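Side-chain contacts in Cys-Gly metallodipeptidase DUG1 (Saccharomyces cerevisiae, PDB 4G1P), which hydrolyses the dipeptide Cys-Gly as a zinc-dependent dipeptidase and serves as the catalytic component of the complex that degrades glutathione in yeast: residues 25-30 with 137-142; 40-45 with 101-106; 262-267 with 345-350. One frame throughout, in Å; residues are numbered along the deposited sequence.

Contact 1: residues 25-30 with 137-142; sequences KAIQIP and DDTGPL. With ZN (zinc ion), chain B.
The apolar part of this contact is carried by three residues: Ala26 and Ile27, at the end of helix 16-28, meet Thr139 near the start of helix 135-154. The methyl group of Ala26 points toward the 137-142 segment, and its CB lies 3.8 Å from Thr139 CG2. Ile27 sets off to one side, but its longer branch swings back: chi2 is -54°, and the bend brings CD1 to 3.8 Å from Thr139 CB. The same CD1 is 3.9 Å from Thr139 CG2, so the Thr139 methyl packs against both partners while the Ile27 and Thr139 side chains run past each other in opposite directions. Alanine's single methyl already points at Thr139, whereas Ile27, whose CB is turned aside, needs its longer branch to come back to it.

No hydrogen bond joins the two segments. Threonine fits here because it has two different branches: chi1 of -58° sets OG1 beside the backbone N and CG2 anti to it, which gives the methyl to the apolar partners, and OG1 is hydrogen-bonded to Lys45 of helix 39-55.

Metal binding belongs to the other end of the 137-142 segment. Asp137 OD2 holds a zinc ion at 2.0 Å, together with Glu172 and His450, and Asp137 is also a ligand at the second zinc site, with Asp200. The peptide bond leading into Asp138 is cis. A metal-bridging aspartate followed by a cis peptide at the beginning of a helix is characteristic of the dinuclear active site of M20 metallopeptidases, here backed by the buried packing of two helices.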
ATOM      1  N   LYS A  25      16.852  10.521  24.497  1.00 14.45           N
ATOM      2  CA  LYS A  25      17.048   9.082  24.623  1.00 15.99           C
ATOM      3  C   LYS A  25      15.760   8.342  24.333  1.00 18.61           C
ATOM      4  O   LYS A  25      15.751   7.350  23.596  1.00 18.18           O
ATOM      5  CB  LYS A  25      17.535   8.717  26.019  1.00 17.47           C
ATOM      6  CG  LYS A  25      18.995   9.028  26.265  1.00 19.13           C
ATOM      7  CD  LYS A  25      19.321   9.055  27.753  1.00 23.27           C
ATOM      8  CE  LYS A  25      20.756   9.473  27.983  1.00 28.71           C
ATOM      9  NZ  LYS A  25      21.176  10.407  26.895  1.00 29.85           N
ATOM     10  N   ALA A  26      14.678   8.849  24.917  1.00 17.90           N
ATOM     11  CA  ALA A  26      13.346   8.290  24.752  1.00 17.68           C
ATOM     12  C   ALA A  26      12.906   8.257  23.286  1.00 17.67           C
ATOM     13  O   ALA A  26      12.442   7.240  22.779  1.00 16.88           O
ATOM     14  CB  ALA A  26      12.351   9.088  25.584  1.00 15.51           C
ATOM     15  N   ILE A  27      13.053   9.390  22.619  1.00 17.70           N
ATOM     16  CA  ILE A  27      12.639   9.537  21.240  1.00 15.79           C
ATOM     17  C   ILE A  27      13.464   8.609  20.340  1.00 18.78           C
ATOM     18  O   ILE A  27      13.002   8.186  19.285  1.00 21.78           O
ATOM     19  CB  ILE A  27      12.759  11.027  20.821  1.00 15.36           C
ATOM     20  CG1 ILE A  27      11.721  11.865  21.571  1.00 14.89           C
ATOM     21  CG2 ILE A  27      12.614  11.219  19.328  1.00 14.31           C
ATOM     22  CD1 ILE A  27      10.307  11.360  21.413  1.00 17.39           C
ATOM     23  N   GLN A  28      14.671   8.258  20.772  1.00 19.23           N
ATOM     24  CA  GLN A  28      15.556   7.436  19.944  1.00 20.79           C
ATOM     25  C   GLN A  28      15.163   5.967  19.921  1.00 19.93           C
ATOM     26  O   GLN A  28      15.516   5.245  19.005  1.00 18.03           O
ATOM     27  CB  GLN A  28      17.002   7.556  20.397  1.00 21.08           C
ATOM     28  CG  GLN A  28      17.905   8.134  19.345  1.00 31.68           C
ATOM     29  CD  GLN A  28      18.998   9.015  19.955  1.00 49.70           C
ATOM     30  OE1 GLN A  28      19.205  10.174  19.534  1.00 38.87           O
ATOM     31  NE2 GLN A  28      19.701   8.468  20.959  1.00 44.23           N
ATOM     32  N   ILE A  29      14.452   5.517  20.942  1.00 19.33           N
ATOM     33  CA  ILE A  29      13.963   4.152  20.942  1.00 18.16           C
ATOM     34  C   ILE A  29      12.628   4.124  20.208  1.00 20.32           C
ATOM     35  O   ILE A  29      11.633   4.652  20.702  1.00 22.12           O
ATOM     36  CB  ILE A  29      13.770   3.650  22.359  1.00 17.15           C
ATOM     37  CG1 ILE A  29      14.999   3.981  23.199  1.00 15.22           C
ATOM     38  CG2 ILE A  29      13.474   2.173  22.349  1.00 19.16           C
ATOM     39  CD1 ILE A  29      14.798   3.736  24.673  1.00 17.73           C
ATOM     40  N   PRO A  30      12.600   3.517  19.016  1.00 17.79           N
ATOM     41  CA  PRO A  30      11.395   3.566  18.186  1.00 18.39           C
ATOM     42  C   PRO A  30      10.302   2.589  18.626  1.00 19.22           C
ATOM     43  O   PRO A  30      10.071   1.596  17.950  1.00 21.31           O
ATOM     44  CB  PRO A  30      11.921   3.181  16.802  1.00 19.74           C
ATOM     45  CG  PRO A  30      13.086   2.314  17.083  1.00 17.95           C
ATOM     46  CD  PRO A  30      13.711   2.824  18.343  1.00 15.97           C
ATOM     47  N   ASP A 137       3.209  13.363  20.612  1.00 17.09           N
ATOM     48  CA  ASP A 137       2.219  12.308  20.739  1.00 16.89           C
ATOM     49  C   ASP A 137       2.952  10.992  20.934  1.00 17.42           C
ATOM     50  O   ASP A 137       3.175  10.269  19.957  1.00 15.97           O
ATOM     51  CB  ASP A 137       1.363  12.275  19.464  1.00 15.66           C
ATOM     52  CG  ASP A 137       0.290  11.191  19.481  1.00 17.01           C
ATOM     53  OD1 ASP A 137       0.032  10.598  20.544  1.00 18.47           O
ATOM     54  OD2 ASP A 137      -0.316  10.938  18.415  1.00 17.27           O
ATOM     55  N   ASP A 138       3.318  10.654  22.173  1.00 15.50           N
ATOM     56  CA  ASP A 138       2.908  11.345  23.394  1.00 16.21           C
ATOM     57  C   ASP A 138       4.094  11.402  24.367  1.00 15.30           C
ATOM     58  O   ASP A 138       3.916  11.583  25.567  1.00 12.50           O
ATOM     59  CB  ASP A 138       1.754  10.561  24.049  1.00 17.33           C
ATOM     60  CG  ASP A 138       1.133  11.275  25.272  1.00 19.97           C
ATOM     61  OD1 ASP A 138       0.910  12.511  25.233  1.00 20.76           O
ATOM     62  OD2 ASP A 138       0.859  10.587  26.274  1.00 17.35           O
ATOM     63  N   THR A 139       5.306  11.242  23.847  1.00 15.46           N
ATOM     64  CA  THR A 139       6.480  11.075  24.711  1.00 15.19           C
ATOM     65  C   THR A 139       6.948  12.373  25.421  1.00 15.72           C
ATOM     66  O   THR A 139       7.345  12.347  26.585  1.00 14.10           O
ATOM     67  CB  THR A 139       7.631  10.386  23.939  1.00 14.39           C
ATOM     68  OG1 THR A 139       7.167   9.123  23.455  1.00 13.15           O
ATOM     69  CG2 THR A 139       8.820  10.149  24.822  1.00 12.19           C
ATOM     70  N   GLY A 140       6.884  13.501  24.723  1.00 13.92           N
ATOM     71  CA  GLY A 140       7.136  14.779  25.358  1.00 14.13           C
ATOM     72  C   GLY A 140       6.259  15.032  26.582  1.00 17.07           C
ATOM     73  O   GLY A 140       6.776  15.245  27.687  1.00 14.39           O
ATOM     74  N   PRO A 141       4.923  15.015  26.396  1.00 17.00           N
ATOM     75  CA  PRO A 141       4.025  15.272  27.528  1.00 17.55           C
ATOM     76  C   PRO A 141       4.209  14.255  28.651  1.00 17.05           C
ATOM     77  O   PRO A 141       4.303  14.661  29.806  1.00 17.18           O
ATOM     78  CB  PRO A 141       2.631  15.137  26.905  1.00 18.35           C
ATOM     79  CG  PRO A 141       2.842  15.431  25.448  1.00 16.80           C
ATOM     80  CD  PRO A 141       4.178  14.849  25.132  1.00 15.10           C
ATOM     81  N   LEU A 142       4.269  12.969  28.313  1.00 15.15           N
ATOM     82  CA  LEU A 142       4.486  11.925  29.305  1.00 14.64           C
ATOM     83  C   LEU A 142       5.694  12.244  30.185  1.00 18.54           C
ATOM     84  O   LEU A 142       5.577  12.311  31.409  1.00 16.02           O
ATOM     85  CB  LEU A 142       4.690  10.569  28.622  1.00 12.65           C
ATOM     86  CG  LEU A 142       4.809   9.318  29.489  1.00 13.38           C
ATOM     87  CD1 LEU A 142       4.419   8.100  28.676  1.00 14.64           C
ATOM     88  CD2 LEU A 142       6.211   9.140  30.021  1.00 15.13           C
TER
HETATM   89 ZN    ZN B 501      -1.368   9.218  18.262  1.00 21.94          ZN

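Contact 2: residues 40-45 with 101-106; sequences SKVFDK and GHYDVQ
Lys45 NZ is gripped by two oxygens, the backbone O of Tyr103 and, from helix 135-154, the hydroxyl of Thr139. The bond from Lys45 NZ to Tyr103 O is 2.9 Å long; it meets the carbonyl at a C=O...N angle of 143°, with the nitrogen tilted slightly from the carbonyl plane. A lysine serves this buried place because its long chain can bend: chi2 of 79° folds it after CG, and a second bend before NZ turns the ammonium group onto the carbonyl.

The aliphatic part of the same chain slides past the tyrosine in the opposite direction, with Lys45 CG 3.7 Å from Tyr103 CD1. Further out along the ring, Val42 crosses at about a right angle, its CG1 3.7 Å from Tyr103 CE1. The ring's hydroxyl reaches beyond both and bonds to the backbone O of Pro82.

Within the 101-106 segment, His102 ND1 donates to Asp104 O at 3.1 Å in a bent bond (N-H...O 138°), the nitrogen above the carbonyl plane although the oxygen lies in the ring plane. It may steady a ring that is probably a zinc ligand, as in relatives; Asp104 is probably an active-site residue, its carboxylate held by Glu171 N, Glu172 N and Ser33.

Helix 39-55 packs on the loop leaving strand 96-102 of the catalytic domain's sheet, while Leu142 and Thr139 of helix 135-154 touch Tyr103 and Val105 respectively.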
ATOM      1  N   SER A  40      10.379  -5.295  20.374  1.00 23.13           N
ATOM      2  CA  SER A  40      11.482  -5.280  21.332  1.00 23.62           C
ATOM      3  C   SER A  40      11.895  -3.853  21.679  1.00 22.10           C
ATOM      4  O   SER A  40      12.244  -3.560  22.817  1.00 22.05           O
ATOM      5  CB  SER A  40      12.680  -6.071  20.807  1.00 21.53           C
ATOM      6  OG  SER A  40      13.392  -5.326  19.851  1.00 25.12           O
ATOM      7  N   LYS A  41      11.842  -2.966  20.693  1.00 24.15           N
ATOM      8  CA  LYS A  41      12.083  -1.548  20.939  1.00 23.98           C
ATOM      9  C   LYS A  41      11.067  -0.995  21.925  1.00 21.65           C
ATOM     10  O   LYS A  41      11.418  -0.237  22.836  1.00 20.08           O
ATOM     11  CB  LYS A  41      12.028  -0.762  19.632  1.00 22.33           C
ATOM     12  CG  LYS A  41      13.123  -1.154  18.663  1.00 22.92           C
ATOM     13  CD  LYS A  41      14.479  -1.116  19.352  1.00 25.12           C
ATOM     14  CE  LYS A  41      15.614  -1.439  18.382  1.00 24.28           C
ATOM     15  NZ  LYS A  41      16.926  -1.588  19.091  1.00 22.59           N
ATOM     16  N   VAL A  42       9.810  -1.391  21.750  1.00 20.15           N
ATOM     17  CA  VAL A  42       8.767  -0.932  22.652  1.00 21.38           C
ATOM     18  C   VAL A  42       9.092  -1.324  24.083  1.00 21.09           C
ATOM     19  O   VAL A  42       8.909  -0.522  24.997  1.00 21.35           O
ATOM     20  CB  VAL A  42       7.357  -1.431  22.259  1.00 17.89           C
ATOM     21  CG1 VAL A  42       6.320  -0.760  23.126  1.00 13.12           C
ATOM     22  CG2 VAL A  42       7.084  -1.110  20.821  1.00 17.96           C
ATOM     23  N   PHE A  43       9.607  -2.533  24.280  1.00 20.83           N
ATOM     24  CA  PHE A  43       9.980  -2.957  25.627  1.00 20.01           C
ATOM     25  C   PHE A  43      11.133  -2.122  26.172  1.00 21.12           C
ATOM     26  O   PHE A  43      11.134  -1.766  27.359  1.00 22.21           O
ATOM     27  CB  PHE A  43      10.348  -4.436  25.668  1.00 23.54           C
ATOM     28  CG  PHE A  43       9.251  -5.347  25.197  1.00 25.35           C
ATOM     29  CD1 PHE A  43       7.919  -5.041  25.454  1.00 21.89           C
ATOM     30  CD2 PHE A  43       9.551  -6.508  24.486  1.00 22.35           C
ATOM     31  CE1 PHE A  43       6.908  -5.886  25.023  1.00 23.03           C
ATOM     32  CE2 PHE A  43       8.547  -7.359  24.044  1.00 21.36           C
ATOM     33  CZ  PHE A  43       7.225  -7.053  24.310  1.00 24.40           C
ATOM     34  N   ASP A  44      12.099  -1.791  25.316  1.00 18.48           N
ATOM     35  CA  ASP A  44      13.242  -0.988  25.757  1.00 21.22           C
ATOM     36  C   ASP A  44      12.786   0.394  26.184  1.00 23.31           C
ATOM     37  O   ASP A  44      13.326   0.971  27.126  1.00 22.05           O
ATOM     38  CB  ASP A  44      14.285  -0.828  24.655  1.00 22.46           C
ATOM     39  CG  ASP A  44      14.919  -2.140  24.248  1.00 24.30           C
ATOM     40  OD1 ASP A  44      14.785  -3.127  24.994  1.00 26.34           O
ATOM     41  OD2 ASP A  44      15.557  -2.175  23.179  1.00 26.37           O
ATOM     42  N   LYS A  45      11.796   0.917  25.465  1.00 21.92           N
ATOM     43  CA  LYS A  45      11.217   2.210  25.765  1.00 19.41           C
ATOM     44  C   LYS A  45      10.587   2.164  27.151  1.00 19.00           C
ATOM     45  O   LYS A  45      10.837   3.036  27.976  1.00 17.49           O
ATOM     46  CB  LYS A  45      10.187   2.567  24.693  1.00 18.24           C
ATOM     47  CG  LYS A  45       9.490   3.903  24.854  1.00 17.91           C
ATOM     48  CD  LYS A  45      10.347   5.044  24.383  1.00 18.62           C
ATOM     49  CE  LYS A  45       9.629   6.387  24.517  1.00 15.50           C
ATOM     50  NZ  LYS A  45       8.746   6.703  23.374  1.00 10.89           N
ATOM     51  N   GLY A 101      -0.533   8.525  30.203  1.00 19.21           N
ATOM     52  CA  GLY A 101       0.016   8.881  28.907  1.00 15.42           C
ATOM     53  C   GLY A 101       0.441   7.617  28.179  1.00 20.07           C
ATOM     54  O   GLY A 101       0.188   6.500  28.643  1.00 21.97           O
ATOM     55  N   HIS A 102       1.096   7.764  27.040  1.00 15.44           N
ATOM     56  CA  HIS A 102       1.502   6.579  26.312  1.00 16.74           C
ATOM     57  C   HIS A 102       2.859   6.716  25.667  1.00 17.84           C
ATOM     58  O   HIS A 102       3.205   7.767  25.113  1.00 15.33           O
ATOM     59  CB  HIS A 102       0.440   6.156  25.292  1.00 18.05           C
ATOM     60  CG  HIS A 102       0.277   7.090  24.131  1.00 21.06           C
ATOM     61  ND1 HIS A 102       1.023   6.981  22.975  1.00 16.45           N
ATOM     62  CD2 HIS A 102      -0.591   8.113  23.924  1.00 20.30           C
ATOM     63  CE1 HIS A 102       0.641   7.916  22.120  1.00 17.69           C
ATOM     64  NE2 HIS A 102      -0.339   8.613  22.670  1.00 18.18           N
ATOM     65  N   TYR A 103       3.624   5.635  25.736  1.00 16.42           N
ATOM     66  CA  TYR A 103       5.001   5.672  25.283  1.00 14.66           C
ATOM     67  C   TYR A 103       5.258   5.033  23.920  1.00 16.18           C
ATOM     68  O   TYR A 103       6.379   5.103  23.423  1.00 19.05           O
ATOM     69  CB  TYR A 103       5.918   5.073  26.331  1.00 12.88           C
ATOM     70  CG  TYR A 103       5.661   3.628  26.668  1.00 18.14           C
ATOM     71  CD1 TYR A 103       6.135   2.607  25.848  1.00 16.54           C
ATOM     72  CD2 TYR A 103       4.987   3.269  27.842  1.00 17.72           C
ATOM     73  CE1 TYR A 103       5.922   1.267  26.163  1.00 16.96           C
ATOM     74  CE2 TYR A 103       4.777   1.936  28.166  1.00 18.75           C
ATOM     75  CZ  TYR A 103       5.253   0.937  27.318  1.00 19.30           C
ATOM     76  OH  TYR A 103       5.060  -0.389  27.622  1.00 18.44           O
ATOM     77  N   ASP A 104       4.246   4.403  23.327  1.00 15.15           N
ATOM     78  CA  ASP A 104       4.375   3.890  21.969  1.00 15.12           C
ATOM     79  C   ASP A 104       4.078   5.043  21.041  1.00 16.61           C
ATOM     80  O   ASP A 104       3.586   6.076  21.492  1.00 15.17           O
ATOM     81  CB  ASP A 104       3.432   2.715  21.691  1.00 15.23           C
ATOM     82  CG  ASP A 104       1.961   3.084  21.854  1.00 20.43           C
ATOM     83  OD1 ASP A 104       1.564   3.552  22.946  1.00 19.72           O
ATOM     84  OD2 ASP A 104       1.190   2.900  20.887  1.00 22.18           O
ATOM     85  N   VAL A 105       4.385   4.864  19.754  1.00 17.87           N
ATOM     86  CA  VAL A 105       4.330   5.940  18.762  1.00 15.69           C
ATOM     87  C   VAL A 105       3.953   5.419  17.381  1.00 15.59           C
ATOM     88  O   VAL A 105       4.174   4.256  17.068  1.00 14.98           O
ATOM     89  CB  VAL A 105       5.705   6.649  18.624  1.00 16.48           C
ATOM     90  CG1 VAL A 105       6.087   7.380  19.908  1.00 13.16           C
ATOM     91  CG2 VAL A 105       6.798   5.653  18.236  1.00 13.22           C
ATOM     92  N   GLN A 106       3.397   6.298  16.555  1.00 17.71           N
ATOM     93  CA  GLN A 106       3.104   5.989  15.156  1.00 18.20           C
ATOM     94  C   GLN A 106       4.365   5.614  14.370  1.00 17.77           C
ATOM     95  O   GLN A 106       5.452   6.061  14.698  1.00 17.72           O
ATOM     96  CB  GLN A 106       2.424   7.188  14.497  1.00 17.57           C
ATOM     97  CG  GLN A 106       0.992   7.415  14.941  1.00 18.24           C
ATOM     98  CD  GLN A 106       0.040   6.400  14.347  1.00 22.90           C
ATOM     99  OE1 GLN A 106       0.043   6.178  13.140  1.00 26.35           O
ATOM    100  NE2 GLN A 106      -0.771   5.765  15.194  1.00 21.91           N
TER

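Contact 3: residues 262-267 with 345-350; sequences ILIDGI and FSIRTV. With CYS (cysteine), chain E.
The guanidinium group of Arg348 meets the bound cysteine with its edge, the cysteine's carbonyl group lying near the guanidinium plane. Arg348 NH1 donates to the cysteine O at 2.9 Å, and the bond is nearly straight, with an N-H...O angle of 168°. The arginine chain, bent at chi2 and extended beyond, carries its charged end away from the 262-267 segment. Ser422 makes a weak hydrogen bond to NH1, and Ser234 of the second subunit is hydrogen-bonded to NH2, so the group's orientation is set from several directions.

Contact between the two segments themselves is wholly apolar and centres on Ile347, next door to that arginine. Its CD1, carried forward by an extended chi2 of 175°, lies 4.3 Å from Ile264 CD1 and equally 4.3 Å from Ile267 CD1. Its other branch turns to the third partner, Ile347 CG2 standing 4.4 Å from Ile262 CD1. Isoleucine is apt on all four sites: the extended branch reaches across the gap between backbones that remain far apart, and the CG2 methyl thickens the side chain near its root.

A type II turn from Ile264 to Ile267 brings two of these residues round to the same partner. Gly266 takes the turn's third position with a positive phi of 106°, a backbone conformation that glycine adopts readily. Leu319 of strand 318-325 and Val362 of helix 355-371 also pack on Ile347, placing the cluster between sheet and helix of the lid domain.

Chemically, neighbouring residues of one strand divide the work: the Ile347 side chain makes only apolar, undirected contacts with the 262-267 segment, while Arg348 supplies a directed, positively charged donor that would probably polarise the cysteine carbonyl.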
ATOM      1  N   ILE A 262     -21.693  11.692   6.014  1.00 27.87           N
ATOM      2  CA  ILE A 262     -21.714  10.247   6.141  1.00 25.26           C
ATOM      3  C   ILE A 262     -23.021   9.726   5.545  1.00 29.98           C
ATOM      4  O   ILE A 262     -24.079  10.307   5.763  1.00 33.53           O
ATOM      5  CB  ILE A 262     -21.551   9.831   7.600  1.00 25.25           C
ATOM      6  CG1 ILE A 262     -20.268  10.447   8.161  1.00 25.41           C
ATOM      7  CG2 ILE A 262     -21.531   8.318   7.739  1.00 23.71           C
ATOM      8  CD1 ILE A 262     -19.959  10.042   9.580  1.00 23.60           C
ATOM      9  N   LEU A 263     -22.942   8.644   4.776  1.00 28.59           N
ATOM     10  CA  LEU A 263     -24.084   8.175   4.007  1.00 23.93           C
ATOM     11  C   LEU A 263     -24.664   6.903   4.566  1.00 23.08           C
ATOM     12  O   LEU A 263     -25.493   6.264   3.935  1.00 27.06           O
ATOM     13  CB  LEU A 263     -23.688   7.957   2.553  1.00 22.74           C
ATOM     14  CG  LEU A 263     -23.112   9.222   1.942  1.00 25.81           C
ATOM     15  CD1 LEU A 263     -22.688   8.993   0.526  1.00 23.02           C
ATOM     16  CD2 LEU A 263     -24.124  10.339   2.019  1.00 29.55           C
ATOM     17  N   ILE A 264     -24.240   6.534   5.757  1.00 22.96           N
ATOM     18  CA  ILE A 264     -24.735   5.312   6.351  1.00 24.39           C
ATOM     19  C   ILE A 264     -26.031   5.591   7.091  1.00 30.64           C
ATOM     20  O   ILE A 264     -26.071   6.453   7.958  1.00 37.78           O
ATOM     21  CB  ILE A 264     -23.699   4.731   7.300  1.00 24.23           C
ATOM     22  CG1 ILE A 264     -22.495   4.236   6.493  1.00 22.43           C
ATOM     23  CG2 ILE A 264     -24.305   3.629   8.135  1.00 25.42           C
ATOM     24  CD1 ILE A 264     -21.323   3.822   7.340  1.00 22.25           C
ATOM     25  N   ASP A 265     -27.095   4.880   6.741  1.00 33.67           N
ATOM     26  CA  ASP A 265     -28.378   5.060   7.418  1.00 33.71           C
ATOM     27  C   ASP A 265     -28.280   4.767   8.905  1.00 32.11           C
ATOM     28  O   ASP A 265     -27.646   3.801   9.326  1.00 27.98           O
ATOM     29  CB  ASP A 265     -29.461   4.149   6.817  1.00 34.20           C
ATOM     30  CG  ASP A 265     -30.047   4.700   5.535  1.00 43.26           C
ATOM     31  OD1 ASP A 265     -29.922   5.925   5.307  1.00 45.25           O
ATOM     32  OD2 ASP A 265     -30.637   3.906   4.757  1.00 49.50           O
ATOM     33  N   GLY A 266     -28.931   5.600   9.703  1.00 36.37           N
ATOM     34  CA  GLY A 266     -29.090   5.299  11.111  1.00 33.28           C
ATOM     35  C   GLY A 266     -28.229   6.123  12.031  1.00 34.91           C
ATOM     36  O   GLY A 266     -28.521   6.200  13.216  1.00 42.59           O
ATOM     37  N   ILE A 267     -27.188   6.756  11.498  1.00 32.95           N
ATOM     38  CA  ILE A 267     -26.220   7.425  12.360  1.00 39.09           C
ATOM     39  C   ILE A 267     -26.728   8.759  12.898  1.00 41.67           C
ATOM     40  O   ILE A 267     -26.654   9.024  14.109  1.00 36.44           O
ATOM     41  CB  ILE A 267     -24.870   7.626  11.670  1.00 34.87           C
ATOM     42  CG1 ILE A 267     -24.326   6.287  11.189  1.00 33.08           C
ATOM     43  CG2 ILE A 267     -23.872   8.254  12.639  1.00 30.51           C
ATOM     44  CD1 ILE A 267     -22.889   6.357  10.740  1.00 30.58           C
ATOM     45  N   PHE A 345     -11.293   2.250   6.967  1.00 19.09           N
ATOM     46  CA  PHE A 345     -12.038   3.483   7.255  1.00 21.30           C
ATOM     47  C   PHE A 345     -12.494   3.559   8.722  1.00 20.34           C
ATOM     48  O   PHE A 345     -12.814   2.550   9.362  1.00 21.49           O
ATOM     49  CB  PHE A 345     -13.239   3.638   6.309  1.00 16.96           C
ATOM     50  CG  PHE A 345     -14.322   2.625   6.537  1.00 16.99           C
ATOM     51  CD1 PHE A 345     -14.215   1.348   6.020  1.00 21.07           C
ATOM     52  CD2 PHE A 345     -15.448   2.946   7.267  1.00 21.55           C
ATOM     53  CE1 PHE A 345     -15.212   0.415   6.225  1.00 22.28           C
ATOM     54  CE2 PHE A 345     -16.447   2.013   7.482  1.00 24.90           C
ATOM     55  CZ  PHE A 345     -16.330   0.748   6.956  1.00 22.29           C
ATOM     56  N   SER A 346     -12.521   4.764   9.261  1.00 21.82           N
ATOM     57  CA  SER A 346     -12.967   4.933  10.640  1.00 22.10           C
ATOM     58  C   SER A 346     -14.031   6.020  10.799  1.00 21.52           C
ATOM     59  O   SER A 346     -14.153   6.942   9.972  1.00 19.85           O
ATOM     60  CB  SER A 346     -11.781   5.202  11.557  1.00 17.64           C
ATOM     61  OG  SER A 346     -11.047   6.308  11.085  1.00 14.95           O
ATOM     62  N   ILE A 347     -14.814   5.887  11.864  1.00 19.79           N
ATOM     63  CA  ILE A 347     -15.814   6.881  12.198  1.00 19.79           C
ATOM     64  C   ILE A 347     -15.507   7.502  13.558  1.00 23.57           C
ATOM     65  O   ILE A 347     -15.274   6.798  14.548  1.00 21.79           O
ATOM     66  CB  ILE A 347     -17.224   6.279  12.201  1.00 23.83           C
ATOM     67  CG1 ILE A 347     -17.544   5.663  10.822  1.00 25.09           C
ATOM     68  CG2 ILE A 347     -18.237   7.341  12.569  1.00 20.22           C
ATOM     69  CD1 ILE A 347     -18.881   4.919  10.742  1.00 15.18           C
ATOM     70  N   ARG A 348     -15.473   8.828  13.592  1.00 22.82           N
ATOM     71  CA  ARG A 348     -15.339   9.545  14.852  1.00 22.90           C
ATOM     72  C   ARG A 348     -16.706   9.663  15.499  1.00 22.69           C
ATOM     73  O   ARG A 348     -17.618  10.256  14.935  1.00 23.95           O
ATOM     74  CB  ARG A 348     -14.728  10.924  14.619  1.00 24.79           C
ATOM     75  CG  ARG A 348     -13.286  10.883  14.098  1.00 21.15           C
ATOM     76  CD  ARG A 348     -12.299  10.396  15.146  1.00 18.42           C
ATOM     77  NE  ARG A 348     -10.994  10.138  14.553  1.00 22.08           N
ATOM     78  CZ  ARG A 348      -9.891   9.818  15.230  1.00 25.70           C
ATOM     79  NH1 ARG A 348      -9.895   9.747  16.562  1.00 19.25           N
ATOM     80  NH2 ARG A 348      -8.762   9.591  14.562  1.00 23.55           N
ATOM     81  N   THR A 349     -16.861   9.077  16.676  1.00 24.12           N
ATOM     82  CA  THR A 349     -18.168   9.073  17.318  1.00 27.24           C
ATOM     83  C   THR A 349     -18.377  10.248  18.273  1.00 27.21           C
ATOM     84  O   THR A 349     -17.438  10.771  18.865  1.00 23.95           O
ATOM     85  CB  THR A 349     -18.414   7.760  18.053  1.00 25.93           C
ATOM     86  OG1 THR A 349     -17.523   7.673  19.160  1.00 27.78           O
ATOM     87  CG2 THR A 349     -18.156   6.581  17.124  1.00 26.79           C
ATOM     88  N   VAL A 350     -19.631  10.658  18.400  1.00 30.57           N
ATOM     89  CA  VAL A 350     -20.022  11.739  19.282  1.00 27.75           C
ATOM     90  C   VAL A 350     -21.209  11.252  20.085  1.00 33.63           C
ATOM     91  O   VAL A 350     -21.768  10.197  19.782  1.00 35.70           O
ATOM     92  CB  VAL A 350     -20.458  12.952  18.472  1.00 27.42           C
ATOM     93  CG1 VAL A 350     -19.300  13.468  17.616  1.00 29.45           C
ATOM     94  CG2 VAL A 350     -21.658  12.595  17.618  1.00 28.00           C
TER
HETATM   95  N   CYS E 504      -4.794   7.777  17.621  1.00 36.02           N
HETATM   96  CA  CYS E 504      -5.996   7.230  17.025  1.00 32.93           C
HETATM   97  C   CYS E 504      -6.977   8.372  16.747  1.00 23.46           C
HETATM   98  O   CYS E 504      -7.323   9.142  17.643  1.00 23.01           O
HETATM   99  CB  CYS E 504      -6.607   6.152  17.924  1.00 31.10           C
HETATM  100  SG  CYS E 504      -8.050   5.379  17.259  1.00 49.16           S

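Overall arrangement
From the N terminus, helix 16-28 enters contact 1 first, and helix 39-55 opens contact 2 soon after. Strand 96-102 and the loop after it close contact 2 before the start of helix 135-154 closes contact 1, so the smaller loop lies within the larger. Their centres are 8 Å apart and they touch through Thr139 and Lys45, and through Asp138 and His102. Together they tie the N-terminal helices to the metal-binding end of the catalytic domain. Contact 3 follows in series and closes a separate loop of 77 residues within the lid domain, joining a loop to strand 340-349 on the other side of the chain's centre from the first two, about 33 Å from contact 1 between centres.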